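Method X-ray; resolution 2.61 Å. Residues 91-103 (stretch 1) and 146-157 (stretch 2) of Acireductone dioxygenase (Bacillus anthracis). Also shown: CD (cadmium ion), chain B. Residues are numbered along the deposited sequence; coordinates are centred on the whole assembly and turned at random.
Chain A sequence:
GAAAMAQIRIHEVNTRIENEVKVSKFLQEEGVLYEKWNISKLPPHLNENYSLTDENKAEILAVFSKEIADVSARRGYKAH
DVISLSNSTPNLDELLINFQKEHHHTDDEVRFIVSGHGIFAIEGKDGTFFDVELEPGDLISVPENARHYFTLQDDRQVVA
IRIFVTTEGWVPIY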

# COMPACT_ATOMS: atom_id res chain seq x y z
N ASN A 91 -4.25 10.13 -18.11
CA ASN A 91 -3.41 10.96 -17.23
C ASN A 91 -2.55 10.17 -16.23
O ASN A 91 -2.15 10.69 -15.19
CB ASN A 91 -4.25 11.99 -16.46
CG ASN A 91 -5.39 12.56 -17.29
OD1 ASN A 91 -5.19 13.00 -18.41
ND2 ASN A 91 -6.58 12.58 -16.72
N LEU A 92 -2.26 8.92 -16.54
CA LEU A 92 -1.51 8.12 -15.61
C LEU A 92 -0.24 8.85 -15.22
O LEU A 92 0.02 9.04 -14.04
CB LEU A 92 -1.15 6.77 -16.21
CG LEU A 92 -0.39 5.79 -15.32
CD1 LEU A 92 -1.13 5.51 -14.01
CD2 LEU A 92 -0.14 4.51 -16.08
N ASP A 93 0.51 9.28 -16.24
CA ASP A 93 1.81 9.93 -16.07
C ASP A 93 1.74 11.17 -15.22
O ASP A 93 2.56 11.41 -14.34
CB ASP A 93 2.35 10.36 -17.44
CG ASP A 93 2.83 9.20 -18.29
OD1 ASP A 93 3.13 8.12 -17.69
OD2 ASP A 93 2.90 9.37 -19.54
N GLU A 94 0.74 11.97 -15.52
CA GLU A 94 0.56 13.24 -14.87
C GLU A 94 -0.08 13.09 -13.49
O GLU A 94 -0.21 14.06 -12.78
CB GLU A 94 -0.30 14.13 -15.76
CG GLU A 94 0.38 14.51 -17.09
CD GLU A 94 0.01 13.61 -18.27
OE1 GLU A 94 -0.39 12.45 -18.06
OE2 GLU A 94 0.14 14.07 -19.43
N LEU A 95 -0.45 11.87 -13.12
CA LEU A 95 -0.98 11.56 -11.79
C LEU A 95 0.14 11.07 -10.86
O LEU A 95 0.37 11.62 -9.80
CB LEU A 95 -2.09 10.51 -11.95
CG LEU A 95 -2.83 9.89 -10.76
CD1 LEU A 95 -2.11 8.64 -10.26
CD2 LEU A 95 -3.04 10.88 -9.62
N LEU A 96 0.85 10.06 -11.33
CA LEU A 96 1.95 9.37 -10.64
C LEU A 96 3.12 10.24 -10.22
O LEU A 96 3.77 9.99 -9.19
CB LEU A 96 2.50 8.30 -11.56
CG LEU A 96 1.57 7.11 -11.78
CD1 LEU A 96 2.13 6.26 -12.91
CD2 LEU A 96 1.38 6.29 -10.51
N ILE A 97 3.41 11.24 -11.02
CA ILE A 97 4.47 12.19 -10.73
C ILE A 97 4.18 12.98 -9.43
O ILE A 97 5.06 13.62 -8.85
CB ILE A 97 4.72 13.12 -11.95
CG1 ILE A 97 6.03 13.92 -11.79
CG2 ILE A 97 3.50 14.01 -12.23
CD1 ILE A 97 7.29 13.06 -11.56
N ASN A 98 2.95 12.91 -8.96
CA ASN A 98 2.66 13.43 -7.64
C ASN A 98 3.09 12.52 -6.50
O ASN A 98 3.36 13.00 -5.40
CB ASN A 98 1.18 13.81 -7.53
CG ASN A 98 0.82 14.92 -8.50
OD1 ASN A 98 1.59 15.88 -8.67
ND2 ASN A 98 -0.33 14.79 -9.15
N PHE A 99 3.17 11.21 -6.72
CA PHE A 99 3.52 10.34 -5.59
C PHE A 99 4.87 9.70 -5.76
O PHE A 99 5.42 9.13 -4.83
CB PHE A 99 2.37 9.39 -5.32
CG PHE A 99 1.08 10.12 -5.11
CD1 PHE A 99 0.95 11.03 -4.04
CD2 PHE A 99 0.04 10.01 -6.02
CE1 PHE A 99 -0.22 11.77 -3.85
CE2 PHE A 99 -1.13 10.75 -5.83
CZ PHE A 99 -1.26 11.62 -4.75
N GLN A 100 5.43 9.91 -6.94
CA GLN A 100 6.83 9.64 -7.23
C GLN A 100 7.81 10.60 -6.59
O GLN A 100 8.97 10.25 -6.42
CB GLN A 100 7.05 9.66 -8.73
CG GLN A 100 7.05 8.28 -9.33
CD GLN A 100 6.73 8.26 -10.82
OE1 GLN A 100 6.19 7.27 -11.33
NE2 GLN A 100 7.09 9.35 -11.55
N LYS A 101 7.38 11.81 -6.26
CA LYS A 101 8.26 12.74 -5.53
C LYS A 101 8.19 12.54 -4.03
O LYS A 101 7.12 12.20 -3.49
CB LYS A 101 7.91 14.16 -5.87
CG LYS A 101 8.14 14.49 -7.34
CD LYS A 101 7.55 15.87 -7.61
CE LYS A 101 8.04 16.46 -8.91
NZ LYS A 101 7.75 17.92 -8.93
N GLU A 102 9.31 12.74 -3.35
CA GLU A 102 9.35 12.54 -1.92
C GLU A 102 8.45 13.56 -1.25
O GLU A 102 8.57 14.76 -1.45
CB GLU A 102 10.78 12.68 -1.42
CG GLU A 102 10.98 12.42 0.06
CD GLU A 102 12.35 12.89 0.56
OE1 GLU A 102 12.41 13.73 1.48
OE2 GLU A 102 13.38 12.43 0.02
N HIS A 103 7.51 13.06 -0.47
CA HIS A 103 6.63 13.91 0.34
C HIS A 103 6.41 13.24 1.64
O HIS A 103 6.80 12.10 1.81
CB HIS A 103 5.30 14.14 -0.38
CG HIS A 103 4.61 12.88 -0.75
ND1 HIS A 103 5.02 12.07 -1.78
CD2 HIS A 103 3.57 12.25 -0.18
CE1 HIS A 103 4.24 11.02 -1.85
NE2 HIS A 103 3.34 11.11 -0.90
N ALA A 146 6.70 10.59 7.96
CA ALA A 146 7.76 9.85 7.31
C ALA A 146 7.86 10.23 5.84
O ALA A 146 6.91 10.09 5.08
CB ALA A 146 7.54 8.36 7.45
N ARG A 147 9.04 10.68 5.44
CA ARG A 147 9.32 10.98 4.03
C ARG A 147 9.28 9.67 3.23
O ARG A 147 9.88 8.67 3.63
CB ARG A 147 10.65 11.68 3.89
CG ARG A 147 10.81 12.92 4.75
CD ARG A 147 10.00 14.12 4.25
NE ARG A 147 10.47 14.69 2.95
CZ ARG A 147 9.79 15.58 2.22
NH1 ARG A 147 8.61 16.05 2.63
NH2 ARG A 147 10.26 15.98 1.07
N HIS A 148 8.54 9.68 2.12
CA HIS A 148 8.39 8.50 1.28
C HIS A 148 7.96 8.89 -0.14
O HIS A 148 7.57 10.01 -0.35
CB HIS A 148 7.39 7.52 1.92
CG HIS A 148 6.01 8.04 2.01
ND1 HIS A 148 5.63 8.99 2.93
CD2 HIS A 148 4.91 7.77 1.28
CE1 HIS A 148 4.35 9.29 2.76
NE2 HIS A 148 3.89 8.58 1.74
N TYR A 149 8.09 7.99 -1.11
CA TYR A 149 7.40 8.13 -2.39
C TYR A 149 6.87 6.77 -2.87
O TYR A 149 7.08 5.74 -2.19
CB TYR A 149 8.26 8.82 -3.44
CG TYR A 149 9.60 8.22 -3.63
CD1 TYR A 149 10.66 8.62 -2.83
CD2 TYR A 149 9.83 7.26 -4.60
CE1 TYR A 149 11.93 8.08 -2.99
CE2 TYR A 149 11.08 6.69 -4.75
CZ TYR A 149 12.13 7.10 -3.94
OH TYR A 149 13.39 6.57 -4.05
N PHE A 150 6.13 6.77 -3.98
CA PHE A 150 5.45 5.56 -4.46
C PHE A 150 5.76 5.26 -5.92
O PHE A 150 5.91 6.14 -6.75
CB PHE A 150 3.90 5.62 -4.26
CG PHE A 150 3.17 4.35 -4.71
CD1 PHE A 150 3.13 3.24 -3.89
CD2 PHE A 150 2.54 4.27 -5.93
CE1 PHE A 150 2.49 2.07 -4.30
CE2 PHE A 150 1.91 3.11 -6.35
CZ PHE A 150 1.87 2.01 -5.53
N THR A 151 5.81 3.98 -6.26
CA THR A 151 6.13 3.62 -7.62
C THR A 151 5.35 2.36 -7.96
O THR A 151 5.15 1.46 -7.13
CB THR A 151 7.66 3.40 -7.75
OG1 THR A 151 8.33 4.68 -7.91
CG2 THR A 151 7.99 2.55 -8.90
N LEU A 152 4.88 2.28 -9.18
CA LEU A 152 4.45 1.01 -9.67
C LEU A 152 5.64 0.16 -10.07
O LEU A 152 6.75 0.61 -10.18
CB LEU A 152 3.52 1.16 -10.86
CG LEU A 152 2.27 1.98 -10.59
CD1 LEU A 152 1.65 2.42 -11.90
CD2 LEU A 152 1.30 1.13 -9.78
N GLN A 153 5.38 -1.09 -10.29
CA GLN A 153 6.36 -1.99 -10.81
C GLN A 153 6.18 -2.05 -12.31
O GLN A 153 5.53 -1.19 -12.91
CB GLN A 153 6.22 -3.37 -10.16
CG GLN A 153 6.32 -3.29 -8.64
CD GLN A 153 7.04 -4.50 -8.04
OE1 GLN A 153 6.42 -5.33 -7.39
NE2 GLN A 153 8.33 -4.57 -8.24
N ASP A 154 6.78 -3.06 -12.92
CA ASP A 154 6.91 -3.08 -14.37
C ASP A 154 5.64 -3.57 -15.03
O ASP A 154 5.51 -3.46 -16.22
CB ASP A 154 8.16 -3.90 -14.75
CG ASP A 154 9.46 -3.34 -14.09
OD1 ASP A 154 9.38 -2.24 -13.51
OD2 ASP A 154 10.55 -3.98 -14.12
N ASP A 155 4.68 -4.08 -14.27
CA ASP A 155 3.37 -4.39 -14.81
C ASP A 155 2.47 -3.14 -14.80
O ASP A 155 1.36 -3.18 -15.35
CB ASP A 155 2.70 -5.58 -14.09
CG ASP A 155 2.57 -5.38 -12.57
OD1 ASP A 155 3.52 -4.78 -11.98
OD2 ASP A 155 1.52 -5.82 -11.96
N ARG A 156 2.98 -2.05 -14.21
CA ARG A 156 2.29 -0.74 -14.17
C ARG A 156 0.76 -0.86 -13.90
O ARG A 156 -0.05 -0.27 -14.60
CB ARG A 156 2.52 0.07 -15.47
CG ARG A 156 3.98 0.32 -15.88
CD ARG A 156 4.53 1.63 -15.30
NE ARG A 156 3.98 2.81 -15.99
CZ ARG A 156 4.23 4.08 -15.64
NH1 ARG A 156 5.02 4.36 -14.61
NH2 ARG A 156 3.68 5.08 -16.32
N GLN A 157 0.37 -1.61 -12.88
CA GLN A 157 -1.03 -1.72 -12.52
C GLN A 157 -1.21 -2.10 -11.05
O GLN A 157 -0.51 -2.97 -10.54
CB GLN A 157 -1.74 -2.72 -13.41
CG GLN A 157 -1.19 -4.11 -13.22
CD GLN A 157 -1.70 -5.06 -14.25
OE1 GLN A 157 -2.54 -4.69 -15.06
NE2 GLN A 157 -1.19 -6.29 -14.23
CD CD B . 2.07 9.37 0.07
O HOH W 1 5.78 4.45 -11.58
O HOH W 2 2.56 7.96 -1.74

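Stretch 2 enters the contact at Ala146, whose backbone O accepts a hydrogen bond from His148 ND1 (2.7 Å) and so helps to set the imidazole orientation. Arg147 follows with its guanidinium laid over the backbone of Glu102 and His103. Arg147 NE donates to Glu102 OE1 at 2.6 Å, a hydrogen bond within a salt bridge, and Arg147 NH2 adds a weak one to the same OE1 at 3.1 Å. A long, charged side chain suits this place, because it can fold back along the neighbouring chain and still meet a carboxylate.

His148 forms a single antiparallel bridge with His103: His103 N donates to His148 O (3.1 Å) and His148 N to His103 O (3.0 Å). Both side chains leave the backbone with chi1 near +60° (p), and both bind the cadmium ion CD, His103 NE2 at 2.4 Å from CD and His148 NE2 at 2.6 Å from CD. His103 ND1 donates to Lys101 O at 2.7 Å, just as His148 ND1 does to Ala146 O. Histidine fits because one ring nitrogen can donate to a carbonyl while the other binds metal.

Tyr149 points its CB toward stretch 1, with Tyr149 CB 3.2 Å from Phe99 O; CB packs against this carbonyl while the end of the large side chain leads away. Phe150 N donates to Phe99 O at 2.6 Å, a backbone bond independent of side chain, and the apolar Phe150 CB suits Phe99 CB, 4.2 Å away.

Beyond Thr151, Leu152 CD1 packs against Leu96 CD1 at 4.0 Å, a buried apolar pairing suited to branched aliphatic chains. A type I turn from Gln153 to Arg156 then brings Arg156 back toward the helix. Arg156 NH2 forms a salt bridge with Asp93 OD1 at 3.4 Å, while Arg156 NH1 lies 3.9 Å from Leu96 CD1, a van der Waals approach; a long arginine can pass the leucine and still reach the carboxylate.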